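Local coordinates for DNA replication licensing factor MCM related protein (Thermoplasma acidophilum, PDB 4ME3), which probably unwinds DNA as an archaeal MCM replicative helicase, of which this is the zinc-binding N-terminal domain, at residues S127-K132 with G231-V236. Numbering follows the deposited sequence.
Sequences SGIVRK and GNRVIV
Gly231 donates its backbone N-H to Val130 O at 2.7 Å, although a regular antiparallel ladder would use the N-H of Asn232. The regular pairing ends at Ile129 and Arg233; Val130 then gives its own N-H to Asn232 O at 2.8 Å and receives its bond one residue further back, where the chain is turning into strand 233-247. The Gly231 donor is tilted 29° from the carbonyl plane. Glycine suits the place because its positive phi, 101°, would press a side chain against the preceding carbonyl oxygen. Asn232 belongs to the turn: its OD1 accepts from Tyr229 N and Lys266 NZ, while its CB packs against Val130 CG2.

On one face of the sheet, Ile129 and Arg233 run side by side. With its chain extended from CG to NE, Arg233 brings NH1 to 3.7 Å from Ile129 CD1, obliquely, and the same nitrogen forms a salt bridge with Asp203; arginine is long enough for its charged group to do both. Ile129 CG2 lies over one face of the Arg131 guanidinium, toward its rim. An alanine in place of Ile129 would probably open a gap beside both guanidinium groups and let that of Arg233 turn more freely.

Val234, on the opposite face from Ile129 and Arg233, meets Val130 CG2 with its CG1 at 3.8 Å. These buried side chains cross at about a right angle, and both also touch Ile200 of strand 191-201, an interior that compact branched valines suit. Gly128 pairs with Val234, whose N reaches Gly128 O at 3.0 Å almost straight; its almost fully extended backbone, phi 176°, is readily adopted by glycine. Such curled antiparallel pairing is characteristic of the OB-fold barrel of the MCM N-terminal region.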
ATOM      1  N   SER A 127     -12.794  -7.663 -11.865  1.00 13.52           N
ATOM      2  CA  SER A 127     -13.129  -6.850 -13.025  1.00 14.82           C
ATOM      3  C   SER A 127     -14.521  -6.263 -12.879  1.00 14.46           C
ATOM      4  O   SER A 127     -15.364  -6.807 -12.167  1.00 18.15           O
ATOM      5  CB  SER A 127     -13.042  -7.680 -14.306  1.00 26.36           C
ATOM      6  OG  SER A 127     -13.978  -8.742 -14.292  1.00 29.50           O
ATOM      7  N   GLY A 128     -14.757  -5.142 -13.549  1.00 12.92           N
ATOM      8  CA  GLY A 128     -16.050  -4.493 -13.484  1.00 13.71           C
ATOM      9  C   GLY A 128     -16.088  -3.181 -14.234  1.00 14.92           C
ATOM     10  O   GLY A 128     -15.148  -2.821 -14.938  1.00 16.64           O
ATOM     11  N   ILE A 129     -17.198  -2.470 -14.077  1.00 13.01           N
ATOM     12  CA  ILE A 129     -17.398  -1.182 -14.714  1.00 12.97           C
ATOM     13  C   ILE A 129     -17.450  -0.109 -13.633  1.00 12.46           C
ATOM     14  O   ILE A 129     -18.148  -0.267 -12.636  1.00 11.98           O
ATOM     15  CB  ILE A 129     -18.719  -1.167 -15.501  1.00 12.89           C
ATOM     16  CG1 ILE A 129     -18.751  -2.328 -16.496  1.00 20.09           C
ATOM     17  CG2 ILE A 129     -18.901   0.173 -16.209  1.00 19.27           C
ATOM     18  CD1 ILE A 129     -20.091  -2.524 -17.170  1.00 27.53           C
ATOM     19  N   VAL A 130     -16.707   0.976 -13.815  1.00 11.68           N
ATOM     20  CA  VAL A 130     -16.686   2.037 -12.817  1.00  9.50           C
ATOM     21  C   VAL A 130     -18.020   2.791 -12.827  1.00 12.73           C
ATOM     22  O   VAL A 130     -18.516   3.176 -13.886  1.00 18.56           O
ATOM     23  CB  VAL A 130     -15.527   3.028 -13.055  1.00 10.86           C
ATOM     24  CG1 VAL A 130     -15.591   4.172 -12.063  1.00 11.79           C
ATOM     25  CG2 VAL A 130     -14.183   2.319 -12.957  1.00 13.33           C
ATOM     26  N   ARG A 131     -18.604   2.979 -11.646  1.00 16.29           N
ATOM     27  CA  ARG A 131     -19.898   3.651 -11.529  1.00 13.05           C
ATOM     28  C   ARG A 131     -19.794   4.993 -10.814  1.00 21.18           C
ATOM     29  O   ARG A 131     -20.505   5.940 -11.151  1.00 19.07           O
ATOM     30  CB  ARG A 131     -20.900   2.760 -10.790  1.00 18.36           C
ATOM     31  CG  ARG A 131     -21.294   1.505 -11.545  1.00 16.82           C
ATOM     32  CD  ARG A 131     -21.710   1.823 -12.974  1.00 24.48           C
ATOM     33  NE  ARG A 131     -22.247   0.652 -13.660  1.00 22.36           N
ATOM     34  CZ  ARG A 131     -22.541   0.610 -14.955  1.00 21.44           C
ATOM     35  NH1 ARG A 131     -22.342   1.671 -15.724  1.00 23.81           N
ATOM     36  NH2 ARG A 131     -23.028  -0.503 -15.485  1.00 29.73           N
ATOM     37  N   LYS A 132     -18.914   5.065  -9.822  1.00 16.27           N
ATOM     38  CA  LYS A 132     -18.752   6.268  -9.024  1.00 15.10           C
ATOM     39  C   LYS A 132     -17.301   6.444  -8.630  1.00 20.31           C
ATOM     40  O   LYS A 132     -16.549   5.476  -8.561  1.00 14.92           O
ATOM     41  CB  LYS A 132     -19.584   6.181  -7.744  1.00 23.25           C
ATOM     42  CG  LYS A 132     -21.084   6.189  -7.951  1.00 34.69           C
ATOM     43  CD  LYS A 132     -21.821   6.188  -6.617  1.00 40.68           C
ATOM     44  CE  LYS A 132     -22.160   7.600  -6.149  1.00 61.17           C
ATOM     45  NZ  LYS A 132     -20.959   8.454  -5.914  1.00 59.73           N
ATOM     46  N   GLY A 231     -17.927   4.614 -16.131  1.00 15.85           N
ATOM     47  CA  GLY A 231     -18.027   4.016 -17.448  1.00 19.50           C
ATOM     48  C   GLY A 231     -16.797   3.209 -17.825  1.00 17.61           C
ATOM     49  O   GLY A 231     -16.858   2.362 -18.717  1.00 17.04           O
ATOM     50  N   ASN A 232     -15.675   3.474 -17.157  1.00 17.96           N
ATOM     51  CA  ASN A 232     -14.437   2.755 -17.443  1.00 16.48           C
ATOM     52  C   ASN A 232     -14.580   1.266 -17.170  1.00 17.39           C
ATOM     53  O   ASN A 232     -15.142   0.864 -16.155  1.00 16.10           O
ATOM     54  CB  ASN A 232     -13.278   3.284 -16.592  1.00 16.53           C
ATOM     55  CG  ASN A 232     -12.807   4.674 -16.999  1.00 20.75           C
ATOM     56  OD1 ASN A 232     -11.941   5.244 -16.334  1.00 20.48           O
ATOM     57  ND2 ASN A 232     -13.364   5.228 -18.076  1.00 19.79           N
ATOM     58  N   ARG A 233     -14.051   0.449 -18.070  1.00 13.77           N
ATOM     59  CA  ARG A 233     -13.983  -0.986 -17.836  1.00 13.29           C
ATOM     60  C   ARG A 233     -12.607  -1.306 -17.279  1.00 17.13           C
ATOM     61  O   ARG A 233     -11.597  -1.019 -17.915  1.00 15.60           O
ATOM     62  CB  ARG A 233     -14.238  -1.751 -19.133  1.00 21.07           C
ATOM     63  CG  ARG A 233     -15.655  -1.572 -19.644  1.00 29.69           C
ATOM     64  CD  ARG A 233     -15.901  -2.295 -20.952  1.00 36.29           C
ATOM     65  NE  ARG A 233     -17.284  -2.116 -21.382  1.00 53.12           N
ATOM     66  CZ  ARG A 233     -18.308  -2.843 -20.942  1.00 44.80           C
ATOM     67  NH1 ARG A 233     -18.113  -3.815 -20.061  1.00 46.36           N
ATOM     68  NH2 ARG A 233     -19.532  -2.599 -21.389  1.00 46.19           N
ATOM     69  N   VAL A 234     -12.567  -1.889 -16.086  1.00 12.21           N
ATOM     70  CA  VAL A 234     -11.297  -2.076 -15.393  1.00 12.22           C
ATOM     71  C   VAL A 234     -11.093  -3.495 -14.885  1.00 15.88           C
ATOM     72  O   VAL A 234     -12.050  -4.221 -14.613  1.00 14.23           O
ATOM     73  CB  VAL A 234     -11.171  -1.106 -14.196  1.00 15.48           C
ATOM     74  CG1 VAL A 234     -11.378   0.323 -14.653  1.00 22.35           C
ATOM     75  CG2 VAL A 234     -12.174  -1.455 -13.107  1.00 14.66           C
ATOM     76  N   ILE A 235      -9.825  -3.881 -14.792  1.00 12.56           N
ATOM     77  CA  ILE A 235      -9.418  -5.056 -14.042  1.00 12.31           C
ATOM     78  C   ILE A 235      -8.446  -4.568 -12.989  1.00 16.13           C
ATOM     79  O   ILE A 235      -7.441  -3.927 -13.310  1.00 12.55           O
ATOM     80  CB  ILE A 235      -8.706  -6.097 -14.917  1.00 18.18           C
ATOM     81  CG1 ILE A 235      -9.616  -6.546 -16.059  1.00 26.02           C
ATOM     82  CG2 ILE A 235      -8.274  -7.285 -14.066  1.00 19.62           C
ATOM     83  CD1 ILE A 235      -8.902  -7.348 -17.121  1.00 31.77           C
ATOM     84  N   VAL A 236      -8.745  -4.863 -11.731  1.00  9.95           N
ATOM     85  CA  VAL A 236      -7.924  -4.399 -10.630  1.00 11.35           C
ATOM     86  C   VAL A 236      -7.351  -5.579  -9.863  1.00 14.25           C
ATOM     87  O   VAL A 236      -8.079  -6.486  -9.464  1.00 13.05           O
ATOM     88  CB  VAL A 236      -8.738  -3.524  -9.671  1.00 10.96           C
ATOM     89  CG1 VAL A 236      -7.888  -3.091  -8.483  1.00 14.25           C
ATOM     90  CG2 VAL A 236      -9.276  -2.309 -10.416  1.00 19.33           C
TER